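Local coordinates for SPBc2 prophage-derived uncharacterized protein yorR (Bacillus subtilis, PDB 3KB2), which is of unknown function but binds a guanosine phosphate and magnesium in a P-loop kinase-like fold, and may act as a nucleoside monophosphate kinase, possibly on dTMP, at residues A[27-33]-A[57-63]; A[46-50]-A[86-90]; A[50-56]-A[91-95]; A[65-69]-A[135-141]. One frame throughout, in Å; residues are numbered along the deposited sequence.

The contacts run from one sheet edge, where the end of strand 58-61 approaches the ligand, to the helices covering one face. Contact 1 pairs an outermost strand with its neighbour and lies nearest the ligand: the side chain of Asp61 is about 4 Å from the magnesium ion and about 5 Å from the guanosine phosphate. Contacts 2 and 3, centres 8 Å apart and sharing Asn50, join helices 42-52 and 82-92; Phe49 of contact 2 meets Phe63 of contact 1 (CD1 to CE1 3.1 Å). Contact 4, where the side chain of Val69 is about 13 Å from the ligand, meets contact 2 through Glu89 OE2, 2.7 Å from Tyr65 OH and 2.8 Å from Gly140 N.

Contact 1. Residues A[27-33]-A[57-63]; sequences YPIIKGS and NVIIDRF
Apolar contacts across the pair are few: Tyr27 CB lies 3.8 Å from Ile59 CG1, Pro28 CD 4.0 Å from Val58 CG1 and Ile29 CG1 4.5 Å from Ile59 CD1. Tyr27 (chi1 m) lays one ring face over the peptide from Asn57 C to Val58 N. Strands 29-31 and 58-61 run parallel, axes 4.6 Å apart at closest approach and crossing at -29°. Ile29 pairs with Ile59, Ile30 with Ile60 and Lys31 with Asp61 (CA-CA 4.7 to 5.0 Å); Ile30 and Ile60 point to the sheet face opposite the other two pairs. The ladder is Ile59 N to Pro28 O 2.9 Å, Ile30 N to Ile59 O 2.9 Å, Asp61 N to Ile30 O 2.8 Å and Gly32 N to Asp61 O 3.2 Å. Beyond it, Ser33 OG (chi1 m) donates to Phe63 O at 2.7 Å, while a water accepts from Lys31 NZ (2.8 Å) and donates to Ser33 O (2.5 Å). Asp61 (chi1 t) receives a hydrogen bond at OD1 from Ser15 of the ligand pocket, and its side chain lies about 4 Å from the magnesium. Such an acidic strand end beside the P-loop and metal is characteristic of P-loop nucleotide kinases.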
loop_
_atom_site.group_PDB
_atom_site.type_symbol
_atom_site.label_atom_id
_atom_site.label_comp_id
_atom_site.label_asym_id
_atom_site.label_seq_id
_atom_site.Cartn_x
_atom_site.Cartn_y
_atom_site.Cartn_z
ATOM N N TYR A 27 -16.386 -21.688 -13.238
ATOM C CA TYR A 27 -15.132 -21.232 -13.827
ATOM C C TYR A 27 -14.094 -21.111 -12.718
ATOM O O TYR A 27 -14.404 -20.682 -11.613
ATOM C CB TYR A 27 -15.280 -19.857 -14.479
ATOM C CG TYR A 27 -16.074 -19.800 -15.768
ATOM C CD1 TYR A 27 -16.475 -20.957 -16.437
ATOM C CD2 TYR A 27 -16.417 -18.575 -16.320
ATOM C CE1 TYR A 27 -17.207 -20.883 -17.629
ATOM C CE2 TYR A 27 -17.138 -18.487 -17.499
ATOM C CZ TYR A 27 -17.536 -19.634 -18.149
ATOM O OH TYR A 27 -18.293 -19.498 -19.293
ATOM N N PRO A 28 -12.847 -21.511 -12.989
ATOM C CA PRO A 28 -11.828 -21.393 -11.942
ATOM C C PRO A 28 -11.539 -19.901 -11.781
ATOM O O PRO A 28 -11.763 -19.137 -12.711
ATOM C CB PRO A 28 -10.626 -22.118 -12.536
ATOM C CG PRO A 28 -11.214 -23.042 -13.533
ATOM C CD PRO A 28 -12.334 -22.262 -14.146
ATOM N N ILE A 29 -11.040 -19.500 -10.616
ATOM C CA ILE A 29 -10.707 -18.106 -10.336
ATOM C C ILE A 29 -9.187 -17.912 -10.304
ATOM O O ILE A 29 -8.478 -18.615 -9.581
ATOM C CB ILE A 29 -11.242 -17.662 -8.960
ATOM C CG1 ILE A 29 -12.750 -17.885 -8.875
ATOM C CG2 ILE A 29 -10.907 -16.192 -8.737
ATOM C CD1 ILE A 29 -13.344 -17.527 -7.513
ATOM N N ILE A 30 -8.695 -16.937 -11.059
ATOM C CA ILE A 30 -7.261 -16.662 -11.120
ATOM C C ILE A 30 -6.977 -15.172 -10.921
ATOM O O ILE A 30 -7.638 -14.332 -11.523
ATOM C CB ILE A 30 -6.693 -17.108 -12.497
ATOM C CG1 ILE A 30 -6.782 -18.629 -12.614
ATOM C CG2 ILE A 30 -5.259 -16.610 -12.684
ATOM C CD1 ILE A 30 -6.504 -19.144 -13.991
ATOM N N LYS A 31 -6.005 -14.853 -10.073
ATOM C CA LYS A 31 -5.620 -13.466 -9.830
ATOM C C LYS A 31 -4.675 -13.071 -10.961
ATOM O O LYS A 31 -3.677 -13.744 -11.191
ATOM C CB LYS A 31 -4.898 -13.345 -8.488
ATOM C CG LYS A 31 -5.719 -13.798 -7.297
ATOM C CD LYS A 31 -6.828 -12.809 -6.975
ATOM C CE LYS A 31 -6.493 -11.949 -5.753
ATOM N NZ LYS A 31 -5.300 -11.060 -5.937
ATOM N N GLY A 32 -4.987 -11.988 -11.663
ATOM C CA GLY A 32 -4.143 -11.571 -12.767
ATOM C C GLY A 32 -2.935 -10.740 -12.391
ATOM O O GLY A 32 -1.789 -11.167 -12.587
ATOM N N SER A 33 -3.189 -9.551 -11.854
ATOM C CA SER A 33 -2.115 -8.644 -11.458
ATOM C C SER A 33 -1.439 -9.059 -10.161
ATOM O O SER A 33 -2.036 -9.046 -9.086
ATOM C CB SER A 33 -2.640 -7.205 -11.343
ATOM O OG SER A 33 -2.794 -6.621 -12.632
ATOM N N ASN A 57 -13.098 -19.587 -20.165
ATOM C CA ASN A 57 -13.993 -20.157 -19.173
ATOM C C ASN A 57 -13.371 -20.065 -17.788
ATOM O O ASN A 57 -13.386 -21.018 -17.007
ATOM C CB ASN A 57 -14.331 -21.607 -19.511
ATOM C CG ASN A 57 -15.085 -21.733 -20.823
ATOM O OD1 ASN A 57 -16.032 -20.982 -21.080
ATOM N ND2 ASN A 57 -14.673 -22.684 -21.661
ATOM N N VAL A 58 -12.806 -18.900 -17.495
ATOM C CA VAL A 58 -12.208 -18.661 -16.195
ATOM C C VAL A 58 -12.520 -17.235 -15.827
ATOM O O VAL A 58 -12.957 -16.458 -16.663
ATOM C CB VAL A 58 -10.677 -18.860 -16.206
ATOM C CG1 VAL A 58 -10.327 -20.159 -16.930
ATOM C CG2 VAL A 58 -9.995 -17.671 -16.847
ATOM N N ILE A 59 -12.308 -16.911 -14.561
ATOM C CA ILE A 59 -12.557 -15.578 -14.044
ATOM C C ILE A 59 -11.221 -15.007 -13.603
ATOM O O ILE A 59 -10.533 -15.609 -12.788
ATOM C CB ILE A 59 -13.495 -15.642 -12.835
ATOM C CG1 ILE A 59 -14.837 -16.252 -13.249
ATOM C CG2 ILE A 59 -13.664 -14.256 -12.239
ATOM C CD1 ILE A 59 -15.674 -16.758 -12.087
ATOM N N ILE A 60 -10.850 -13.857 -14.156
ATOM C CA ILE A 60 -9.586 -13.217 -13.816
ATOM C C ILE A 60 -9.848 -12.040 -12.871
ATOM O O ILE A 60 -10.409 -11.019 -13.277
ATOM C CB ILE A 60 -8.854 -12.720 -15.096
ATOM C CG1 ILE A 60 -8.531 -13.923 -15.997
ATOM C CG2 ILE A 60 -7.606 -11.936 -14.716
ATOM C CD1 ILE A 60 -7.773 -13.594 -17.272
ATOM N N ASP A 61 -9.457 -12.205 -11.611
ATOM C CA ASP A 61 -9.626 -11.185 -10.574
ATOM C C ASP A 61 -8.448 -10.213 -10.705
ATOM O O ASP A 61 -7.368 -10.481 -10.193
ATOM C CB ASP A 61 -9.627 -11.875 -9.195
ATOM C CG ASP A 61 -10.031 -10.945 -8.055
ATOM O OD1 ASP A 61 -10.253 -11.466 -6.949
ATOM O OD2 ASP A 61 -10.122 -9.717 -8.253
ATOM N N ARG A 62 -8.675 -9.102 -11.406
ATOM C CA ARG A 62 -7.662 -8.075 -11.669
ATOM C C ARG A 62 -6.767 -8.535 -12.817
ATOM O O ARG A 62 -6.228 -9.643 -12.789
ATOM C CB ARG A 62 -6.833 -7.793 -10.420
ATOM C CG ARG A 62 -7.670 -7.253 -9.281
ATOM C CD ARG A 62 -6.911 -6.203 -8.510
ATOM N NE ARG A 62 -5.717 -6.766 -7.902
ATOM C CZ ARG A 62 -4.910 -6.092 -7.094
ATOM N NH1 ARG A 62 -5.172 -4.822 -6.796
ATOM N NH2 ARG A 62 -3.839 -6.689 -6.584
ATOM N N PHE A 63 -6.600 -7.676 -13.820
ATOM C CA PHE A 63 -5.822 -8.045 -14.992
ATOM C C PHE A 63 -4.968 -6.897 -15.569
ATOM O O PHE A 63 -4.369 -6.133 -14.814
ATOM C CB PHE A 63 -6.814 -8.618 -16.028
ATOM C CG PHE A 63 -6.177 -9.446 -17.114
ATOM C CD1 PHE A 63 -4.982 -10.128 -16.896
ATOM C CD2 PHE A 63 -6.788 -9.552 -18.360
ATOM C CE1 PHE A 63 -4.410 -10.903 -17.909
ATOM C CE2 PHE A 63 -6.221 -10.325 -19.371
ATOM C CZ PHE A 63 -5.032 -10.997 -19.144
HETATM O O HOH W 1 -18.596 -22.083 -21.086
HETATM O O HOH W 2 -4.169 -9.764 -8.090
#

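Contact 2. Residues A[46-50]-A[86-90]; sequences FEHFN and RFIED
Helices 42-52 and 82-92 lie side by side on one face of the parallel sheet of this P-loop kinase-like fold. Their short segments run nearly parallel, at 10°, with axes 10.8 Å apart at closest approach; the nearest CA pair is Asn50 and Ile88, at 6.5 Å. Both backbones are helical, as the bonds Asn50 N to Phe46 O (2.8 Å) and Asp90 N to Arg86 O (3.1 Å) confirm. Contact is made by side chains, Phe46, Phe49 and Asn50 against Phe87 and Ile88, without a hydrogen bond. Along 86-90, Phe87 comes first: with chi1 t it points toward helix 42-52 and meets Phe46, also t, whose CZ is 3.8 Å from Phe87 CD1. The ring centroids are 5.9 Å apart and the planes inclined at 61°, an oblique pair in which Phe87 CD1 sits at the edge of the Phe46 ring. The side chain of Asn50 adjoins the Phe87 ring edge. One residue on, Ile88 (chi1 m, chi2 t) loses the most surface, 71 Å². Val64 of helix 64-70 touches Ile88 and Phe49, bordering the same apolar cluster. Ile88 CG1 is 4.1 Å from Phe46 CE1, and Ile88 CD1 packs 3.6 Å from Phe49 CB.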
loop_
_atom_site.group_PDB
_atom_site.type_symbol
_atom_site.label_atom_id
_atom_site.label_comp_id
_atom_site.label_asym_id
_atom_site.label_seq_id
_atom_site.Cartn_x
_atom_site.Cartn_y
_atom_site.Cartn_z
ATOM N N PHE A 46 4.595 -9.368 -19.508
ATOM C CA PHE A 46 3.862 -9.641 -20.734
ATOM C C PHE A 46 3.632 -11.132 -20.961
ATOM O O PHE A 46 2.544 -11.550 -21.370
ATOM C CB PHE A 46 4.612 -9.057 -21.927
ATOM C CG PHE A 46 3.924 -9.287 -23.232
ATOM C CD1 PHE A 46 2.680 -8.712 -23.488
ATOM C CD2 PHE A 46 4.506 -10.096 -24.199
ATOM C CE1 PHE A 46 2.025 -8.944 -24.692
ATOM C CE2 PHE A 46 3.860 -10.333 -25.406
ATOM C CZ PHE A 46 2.619 -9.759 -25.657
ATOM N N GLU A 47 4.665 -11.925 -20.702
ATOM C CA GLU A 47 4.584 -13.370 -20.870
ATOM C C GLU A 47 3.409 -13.953 -20.054
ATOM O O GLU A 47 2.601 -14.741 -20.563
ATOM C CB GLU A 47 5.912 -13.997 -20.437
ATOM C CG GLU A 47 5.950 -15.512 -20.485
ATOM C CD GLU A 47 7.249 -16.081 -19.920
ATOM O OE1 GLU A 47 7.525 -15.866 -18.713
ATOM O OE2 GLU A 47 7.994 -16.740 -20.686
ATOM N N HIS A 48 3.308 -13.545 -18.797
ATOM C CA HIS A 48 2.240 -14.021 -17.932
ATOM C C HIS A 48 0.849 -13.605 -18.419
ATOM O O HIS A 48 -0.087 -14.411 -18.411
ATOM C CB HIS A 48 2.446 -13.506 -16.513
ATOM C CG HIS A 48 1.510 -14.116 -15.523
ATOM N ND1 HIS A 48 1.565 -15.447 -15.175
ATOM C CD2 HIS A 48 0.445 -13.599 -14.863
ATOM C CE1 HIS A 48 0.573 -15.728 -14.347
ATOM N NE2 HIS A 48 -0.121 -14.623 -14.142
ATOM N N PHE A 49 0.713 -12.347 -18.837
ATOM C CA PHE A 49 -0.567 -11.850 -19.313
ATOM C C PHE A 49 -0.972 -12.547 -20.590
ATOM O O PHE A 49 -2.148 -12.817 -20.817
ATOM C CB PHE A 49 -0.516 -10.338 -19.549
ATOM C CG PHE A 49 -0.635 -9.526 -18.295
ATOM C CD1 PHE A 49 -1.525 -9.903 -17.294
ATOM C CD2 PHE A 49 0.127 -8.378 -18.116
ATOM C CE1 PHE A 49 -1.658 -9.152 -16.134
ATOM C CE2 PHE A 49 0.004 -7.614 -16.957
ATOM C CZ PHE A 49 -0.890 -8.003 -15.963
ATOM N N ASN A 50 0.012 -12.852 -21.423
ATOM C CA ASN A 50 -0.266 -13.518 -22.682
ATOM C C ASN A 50 -0.778 -14.932 -22.449
ATOM O O ASN A 50 -1.632 -15.407 -23.184
ATOM C CB ASN A 50 0.991 -13.567 -23.546
ATOM C CG ASN A 50 0.669 -13.524 -25.014
ATOM O OD1 ASN A 50 1.484 -13.888 -25.849
ATOM N ND2 ASN A 50 -0.528 -13.058 -25.340
ATOM N N ARG A 86 -2.645 -3.629 -26.535
ATOM C CA ARG A 86 -3.467 -3.746 -27.723
ATOM C C ARG A 86 -3.435 -5.188 -28.239
ATOM O O ARG A 86 -4.433 -5.708 -28.719
ATOM C CB ARG A 86 -2.942 -2.764 -28.766
ATOM C CG ARG A 86 -3.683 -2.721 -30.070
ATOM C CD ARG A 86 -3.190 -1.546 -30.903
ATOM N NE ARG A 86 -1.746 -1.588 -31.132
ATOM C CZ ARG A 86 -0.899 -0.627 -30.767
ATOM N NH1 ARG A 86 -1.344 0.460 -30.148
ATOM N NH2 ARG A 86 0.395 -0.746 -31.033
ATOM N N PHE A 87 -2.287 -5.838 -28.124
ATOM C CA PHE A 87 -2.150 -7.217 -28.577
ATOM C C PHE A 87 -3.027 -8.148 -27.743
ATOM O O PHE A 87 -3.730 -8.995 -28.280
ATOM C CB PHE A 87 -0.676 -7.634 -28.495
ATOM C CG PHE A 87 -0.418 -9.064 -28.859
ATOM C CD1 PHE A 87 -0.434 -10.054 -27.888
ATOM C CD2 PHE A 87 -0.147 -9.420 -30.172
ATOM C CE1 PHE A 87 -0.183 -11.384 -28.218
ATOM C CE2 PHE A 87 0.107 -10.747 -30.515
ATOM C CZ PHE A 87 0.089 -11.732 -29.533
ATOM N N ILE A 88 -2.995 -7.980 -26.427
ATOM C CA ILE A 88 -3.795 -8.822 -25.532
ATOM C C ILE A 88 -5.294 -8.641 -25.741
ATOM O O ILE A 88 -6.051 -9.607 -25.688
ATOM C CB ILE A 88 -3.457 -8.539 -24.062
ATOM C CG1 ILE A 88 -2.018 -8.980 -23.787
ATOM C CG2 ILE A 88 -4.409 -9.278 -23.150
ATOM C CD1 ILE A 88 -1.507 -8.513 -22.448
ATOM N N GLU A 89 -5.715 -7.406 -25.983
ATOM C CA GLU A 89 -7.126 -7.117 -26.212
ATOM C C GLU A 89 -7.629 -7.810 -27.475
ATOM O O GLU A 89 -8.666 -8.470 -27.467
ATOM C CB GLU A 89 -7.336 -5.609 -26.329
ATOM C CG GLU A 89 -6.919 -4.847 -25.079
ATOM C CD GLU A 89 -7.162 -3.366 -25.205
ATOM O OE1 GLU A 89 -6.670 -2.775 -26.190
ATOM O OE2 GLU A 89 -7.833 -2.790 -24.320
ATOM N N ASP A 90 -6.891 -7.657 -28.566
ATOM C CA ASP A 90 -7.286 -8.280 -29.819
ATOM C C ASP A 90 -7.348 -9.797 -29.643
ATOM O O ASP A 90 -8.211 -10.476 -30.199
ATOM C CB ASP A 90 -6.285 -7.922 -30.921
ATOM C CG ASP A 90 -6.567 -8.653 -32.221
ATOM O OD1 ASP A 90 -7.580 -8.338 -32.883
ATOM O OD2 ASP A 90 -5.777 -9.551 -32.575
#

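Contact 3. Residues A[50-56]-A[91-95]; sequences NKLADED and KIKAK
Lys95 extends its side chain (chi1 p, chi2 to chi4 all t) along the turn that follows helix 42-52, passing Asp56 with CD 3.8 Å from Asp56 OD1. Its NZ donates to two main-chain carbonyls, Ala53 O and Glu55 O, each at 2.7 Å. Both carbonyls can face one ammonium group because the chain folds here: Leu52 to Glu55 form a type I beta turn, with Glu55 N 2.9 Å from Leu52 O, and Glu55 then takes an extended psi of 160°. Lys91, four residues earlier and fully extended with all four chi angles t, spans the gap and forms a salt bridge from NZ to Asp54 OD1 at 2.9 Å; NZ also makes a weak hydrogen bond to Asn50 O at 3.5 Å. Between the lysines a small apolar patch forms: Ala53 CB is 3.7 Å from Ile92 CG2 and 3.8 Å from Lys91 CD. Ala53 and Ile92 are nearest in backbone, CA-CA 6.2 Å, and Asp56 and Lys95 follow at 7.4 Å. The contact thus joins the C-terminal ends of helices 42-52 and 82-92 just before strands 58-61 and 96-102, while Ile92 reaches Leu3 and Ile5 of central strand 3-7.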
loop_
_atom_site.group_PDB
_atom_site.type_symbol
_atom_site.label_atom_id
_atom_site.label_comp_id
_atom_site.label_asym_id
_atom_site.label_seq_id
_atom_site.Cartn_x
_atom_site.Cartn_y
_atom_site.Cartn_z
ATOM N N ASN A 50 0.012 -12.852 -21.423
ATOM C CA ASN A 50 -0.266 -13.518 -22.682
ATOM C C ASN A 50 -0.778 -14.932 -22.449
ATOM O O ASN A 50 -1.632 -15.407 -23.184
ATOM C CB ASN A 50 0.991 -13.567 -23.546
ATOM C CG ASN A 50 0.669 -13.524 -25.014
ATOM O OD1 ASN A 50 1.484 -13.888 -25.849
ATOM N ND2 ASN A 50 -0.528 -13.058 -25.340
ATOM N N LYS A 51 -0.241 -15.605 -21.435
ATOM C CA LYS A 51 -0.680 -16.960 -21.114
ATOM C C LYS A 51 -2.111 -16.919 -20.612
ATOM O O LYS A 51 -2.926 -17.773 -20.961
ATOM C CB LYS A 51 0.198 -17.590 -20.036
ATOM C CG LYS A 51 1.554 -18.044 -20.518
ATOM C CD LYS A 51 2.436 -18.395 -19.344
ATOM C CE LYS A 51 3.891 -18.442 -19.776
ATOM N NZ LYS A 51 4.833 -18.598 -18.624
ATOM N N LEU A 52 -2.424 -15.935 -19.779
ATOM C CA LEU A 52 -3.783 -15.840 -19.285
ATOM C C LEU A 52 -4.691 -15.600 -20.472
ATOM O O LEU A 52 -5.781 -16.134 -20.527
ATOM C CB LEU A 52 -3.916 -14.700 -18.282
ATOM C CG LEU A 52 -3.093 -14.917 -17.023
ATOM C CD1 LEU A 52 -3.258 -13.719 -16.091
ATOM C CD2 LEU A 52 -3.539 -16.216 -16.344
ATOM N N ALA A 53 -4.217 -14.813 -21.433
ATOM C CA ALA A 53 -5.005 -14.503 -22.613
ATOM C C ALA A 53 -5.368 -15.741 -23.421
ATOM O O ALA A 53 -6.258 -15.700 -24.272
ATOM C CB ALA A 53 -4.275 -13.507 -23.487
ATOM N N ASP A 54 -4.675 -16.846 -23.174
ATOM C CA ASP A 54 -4.984 -18.080 -23.890
ATOM C C ASP A 54 -6.119 -18.822 -23.196
ATOM O O ASP A 54 -6.851 -19.577 -23.826
ATOM C CB ASP A 54 -3.749 -18.976 -23.966
ATOM C CG ASP A 54 -2.745 -18.479 -24.977
ATOM O OD1 ASP A 54 -3.150 -18.230 -26.135
ATOM O OD2 ASP A 54 -1.556 -18.345 -24.621
ATOM N N GLU A 55 -6.257 -18.594 -21.892
ATOM C CA GLU A 55 -7.295 -19.237 -21.100
ATOM C C GLU A 55 -8.691 -18.819 -21.534
ATOM O O GLU A 55 -8.877 -17.796 -22.202
ATOM C CB GLU A 55 -7.117 -18.908 -19.608
ATOM C CG GLU A 55 -6.218 -19.864 -18.800
ATOM C CD GLU A 55 -6.757 -21.296 -18.732
ATOM O OE1 GLU A 55 -6.465 -22.008 -17.740
ATOM O OE2 GLU A 55 -7.462 -21.719 -19.680
ATOM N N ASP A 56 -9.670 -19.637 -21.159
ATOM C CA ASP A 56 -11.067 -19.365 -21.460
ATOM C C ASP A 56 -11.900 -20.099 -20.418
ATOM O O ASP A 56 -11.456 -21.097 -19.845
ATOM C CB ASP A 56 -11.425 -19.827 -22.876
ATOM C CG ASP A 56 -12.788 -19.321 -23.328
ATOM O OD1 ASP A 56 -13.227 -18.253 -22.856
ATOM O OD2 ASP A 56 -13.427 -19.978 -24.170
ATOM N N LYS A 91 -6.435 -10.322 -28.847
ATOM C CA LYS A 91 -6.382 -11.751 -28.619
ATOM C C LYS A 91 -7.584 -12.361 -27.858
ATOM O O LYS A 91 -7.884 -13.548 -28.021
ATOM C CB LYS A 91 -5.071 -12.080 -27.907
ATOM C CG LYS A 91 -4.853 -13.548 -27.641
ATOM C CD LYS A 91 -3.448 -13.809 -27.149
ATOM C CE LYS A 91 -3.286 -15.279 -26.840
ATOM N NZ LYS A 91 -1.879 -15.690 -26.643
ATOM N N ILE A 92 -8.280 -11.563 -27.050
ATOM C CA ILE A 92 -9.408 -12.075 -26.270
ATOM C C ILE A 92 -10.711 -11.315 -26.483
ATOM O O ILE A 92 -11.672 -11.513 -25.744
ATOM C CB ILE A 92 -9.090 -12.021 -24.767
ATOM C CG1 ILE A 92 -9.130 -10.565 -24.288
ATOM C CG2 ILE A 92 -7.707 -12.629 -24.505
ATOM C CD1 ILE A 92 -8.826 -10.367 -22.820
ATOM N N LYS A 93 -10.737 -10.438 -27.479
ATOM C CA LYS A 93 -11.920 -9.636 -27.764
ATOM C C LYS A 93 -13.161 -10.470 -28.079
ATOM O O LYS A 93 -14.279 -10.046 -27.799
ATOM C CB LYS A 93 -11.628 -8.682 -28.934
ATOM C CG LYS A 93 -11.406 -9.370 -30.285
ATOM C CD LYS A 93 -10.691 -8.458 -31.291
ATOM C CE LYS A 93 -10.618 -9.100 -32.673
ATOM N NZ LYS A 93 -10.156 -10.517 -32.610
ATOM N N ALA A 94 -12.966 -11.657 -28.645
ATOM C CA ALA A 94 -14.087 -12.513 -29.012
ATOM C C ALA A 94 -14.543 -13.475 -27.927
ATOM O O ALA A 94 -15.361 -14.359 -28.174
ATOM C CB ALA A 94 -13.738 -13.303 -30.261
ATOM N N LYS A 95 -14.034 -13.311 -26.722
ATOM C CA LYS A 95 -14.410 -14.225 -25.670
ATOM C C LYS A 95 -14.377 -13.529 -24.337
ATOM O O LYS A 95 -14.765 -14.096 -23.319
ATOM C CB LYS A 95 -13.417 -15.374 -25.637
ATOM C CG LYS A 95 -11.985 -14.896 -25.455
ATOM C CD LYS A 95 -11.062 -16.038 -25.073
ATOM C CE LYS A 95 -9.599 -15.631 -25.173
ATOM N NZ LYS A 95 -8.698 -16.730 -24.701
#

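Contact 4. Residues A[65-69]-A[135-141]; sequences YSNLV and VMSNAGL
Segment 65-69 is helical, with Val69 N bonded to Tyr65 O at 3.2 Å; 135-141 is the end of helix 122-137 and its exit, Asn138 leaving helical angles while Ala139 N bonds Met136 O at 3.1 Å. The nearest CA pair is Tyr65 and Val135, 6.6 Å. Tyr65 (chi1 m) has the most surface covered, 108 Å²: its CD1 is 3.9 Å from Val135 CG2, its CE1 4.0 Å from Ala139 CB, and its OH 3.9 Å from Leu141 CD1. Met136 (selenomethionine, chi angles all m) makes an oblique Met-aromatic contact, SE 4.6 Å from the Tyr65 ring centroid. Val135 (chi1 p) receives Leu68 CD2 on CG2 at 3.6 Å and Val69 CG2 on CG1 at 3.7 Å. Tyr65, Met136 and Leu141 rest on Val98 of strand 96-102, so both segments pack against the sheet. No hydrogen bond crosses; cohesion is apolar, and the Tyr65 hydroxyl bonds Glu89 of helix 82-92, whose carboxylate also takes Gly140 N, tying both segments to a third helix.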
loop_
_atom_site.group_PDB
_atom_site.type_symbol
_atom_site.label_atom_id
_atom_site.label_comp_id
_atom_site.label_asym_id
_atom_site.label_seq_id
_atom_site.Cartn_x
_atom_site.Cartn_y
_atom_site.Cartn_z
ATOM N N TYR A 65 -5.705 -4.040 -16.937
ATOM C CA TYR A 65 -6.057 -2.667 -16.616
ATOM C C TYR A 65 -5.547 -2.246 -15.250
ATOM O O TYR A 65 -5.026 -1.142 -15.109
ATOM C CB TYR A 65 -7.563 -2.472 -16.769
ATOM C CG TYR A 65 -7.987 -2.772 -18.190
ATOM C CD1 TYR A 65 -7.491 -2.015 -19.265
ATOM C CD2 TYR A 65 -8.800 -3.868 -18.476
ATOM C CE1 TYR A 65 -7.788 -2.353 -20.579
ATOM C CE2 TYR A 65 -9.103 -4.213 -19.780
ATOM C CZ TYR A 65 -8.597 -3.461 -20.827
ATOM O OH TYR A 65 -8.908 -3.840 -22.118
ATOM N N SER A 66 -5.663 -3.114 -14.247
ATOM C CA SER A 66 -5.138 -2.770 -12.934
ATOM C C SER A 66 -3.627 -2.560 -13.065
ATOM O O SER A 66 -3.050 -1.760 -12.337
ATOM C CB SER A 66 -5.398 -3.887 -11.927
ATOM O OG SER A 66 -6.775 -4.128 -11.776
ATOM N N ASN A 67 -2.981 -3.285 -13.980
ATOM C CA ASN A 67 -1.546 -3.119 -14.157
ATOM C C ASN A 67 -1.233 -1.685 -14.559
ATOM O O ASN A 67 -0.323 -1.073 -14.013
ATOM C CB ASN A 67 -0.994 -4.065 -15.214
ATOM C CG ASN A 67 0.461 -3.796 -15.515
ATOM O OD1 ASN A 67 1.338 -4.060 -14.699
ATOM N ND2 ASN A 67 0.724 -3.258 -16.687
ATOM N N LEU A 68 -1.996 -1.156 -15.509
ATOM C CA LEU A 68 -1.823 0.212 -15.974
ATOM C C LEU A 68 -1.989 1.247 -14.861
ATOM O O LEU A 68 -1.325 2.286 -14.866
ATOM C CB LEU A 68 -2.821 0.501 -17.097
ATOM C CG LEU A 68 -2.330 0.198 -18.516
ATOM C CD1 LEU A 68 -1.600 -1.133 -18.562
ATOM C CD2 LEU A 68 -3.530 0.195 -19.462
ATOM N N VAL A 69 -2.875 0.955 -13.908
ATOM C CA VAL A 69 -3.150 1.843 -12.774
ATOM C C VAL A 69 -1.996 1.851 -11.769
ATOM O O VAL A 69 -1.392 2.898 -11.496
ATOM C CB VAL A 69 -4.464 1.402 -12.037
ATOM C CG1 VAL A 69 -4.633 2.142 -10.703
ATOM C CG2 VAL A 69 -5.663 1.656 -12.937
ATOM N N VAL A 135 -8.457 4.732 -17.273
ATOM C CA VAL A 135 -7.951 3.551 -17.959
ATOM C C VAL A 135 -9.102 2.702 -18.501
ATOM O O VAL A 135 -8.977 2.102 -19.570
ATOM C CB VAL A 135 -7.059 2.680 -17.032
ATOM C CG1 VAL A 135 -7.853 2.199 -15.835
ATOM C CG2 VAL A 135 -6.518 1.480 -17.808
HETATM N N MSE A 136 -10.222 2.652 -17.778
HETATM C CA MSE A 136 -11.371 1.873 -18.244
HETATM C C MSE A 136 -12.064 2.550 -19.424
HETATM O O MSE A 136 -12.493 1.886 -20.360
HETATM C CB MSE A 136 -12.393 1.644 -17.120
HETATM C CG MSE A 136 -11.906 0.762 -15.975
HETATM SE SE MSE A 136 -10.974 -0.861 -16.517
HETATM C CE MSE A 136 -12.435 -1.852 -17.311
ATOM N N SER A 137 -12.183 3.871 -19.372
ATOM C CA SER A 137 -12.813 4.611 -20.457
ATOM C C SER A 137 -11.980 4.422 -21.707
ATOM O O SER A 137 -12.502 4.384 -22.825
ATOM C CB SER A 137 -12.880 6.099 -20.125
ATOM O OG SER A 137 -13.669 6.322 -18.973
ATOM N N ASN A 138 -10.673 4.298 -21.511
ATOM C CA ASN A 138 -9.755 4.127 -22.626
ATOM C C ASN A 138 -9.509 2.692 -23.044
ATOM O O ASN A 138 -8.653 2.420 -23.894
ATOM C CB ASN A 138 -8.434 4.802 -22.301
ATOM C CG ASN A 138 -8.446 6.248 -22.668
ATOM O OD1 ASN A 138 -8.141 6.614 -23.807
ATOM N ND2 ASN A 138 -8.834 7.093 -21.721
ATOM N N ALA A 139 -10.269 1.779 -22.451
ATOM C CA ALA A 139 -10.144 0.365 -22.771
ATOM C C ALA A 139 -10.465 0.128 -24.238
ATOM O O ALA A 139 -11.398 0.721 -24.782
ATOM C CB ALA A 139 -11.081 -0.449 -21.900
ATOM N N GLY A 140 -9.677 -0.732 -24.875
ATOM C CA GLY A 140 -9.899 -1.050 -26.273
ATOM C C GLY A 140 -10.970 -2.116 -26.424
ATOM O O GLY A 140 -11.291 -2.547 -27.532
ATOM N N LEU A 141 -11.520 -2.550 -25.296
ATOM C CA LEU A 141 -12.567 -3.561 -25.281
ATOM C C LEU A 141 -13.797 -2.976 -24.616
ATOM O O LEU A 141 -13.686 -2.107 -23.755
ATOM C CB LEU A 141 -12.112 -4.794 -24.495
ATOM C CG LEU A 141 -11.146 -5.752 -25.189
ATOM C CD1 LEU A 141 -10.536 -6.716 -24.184
ATOM C CD2 LEU A 141 -11.892 -6.505 -26.270
#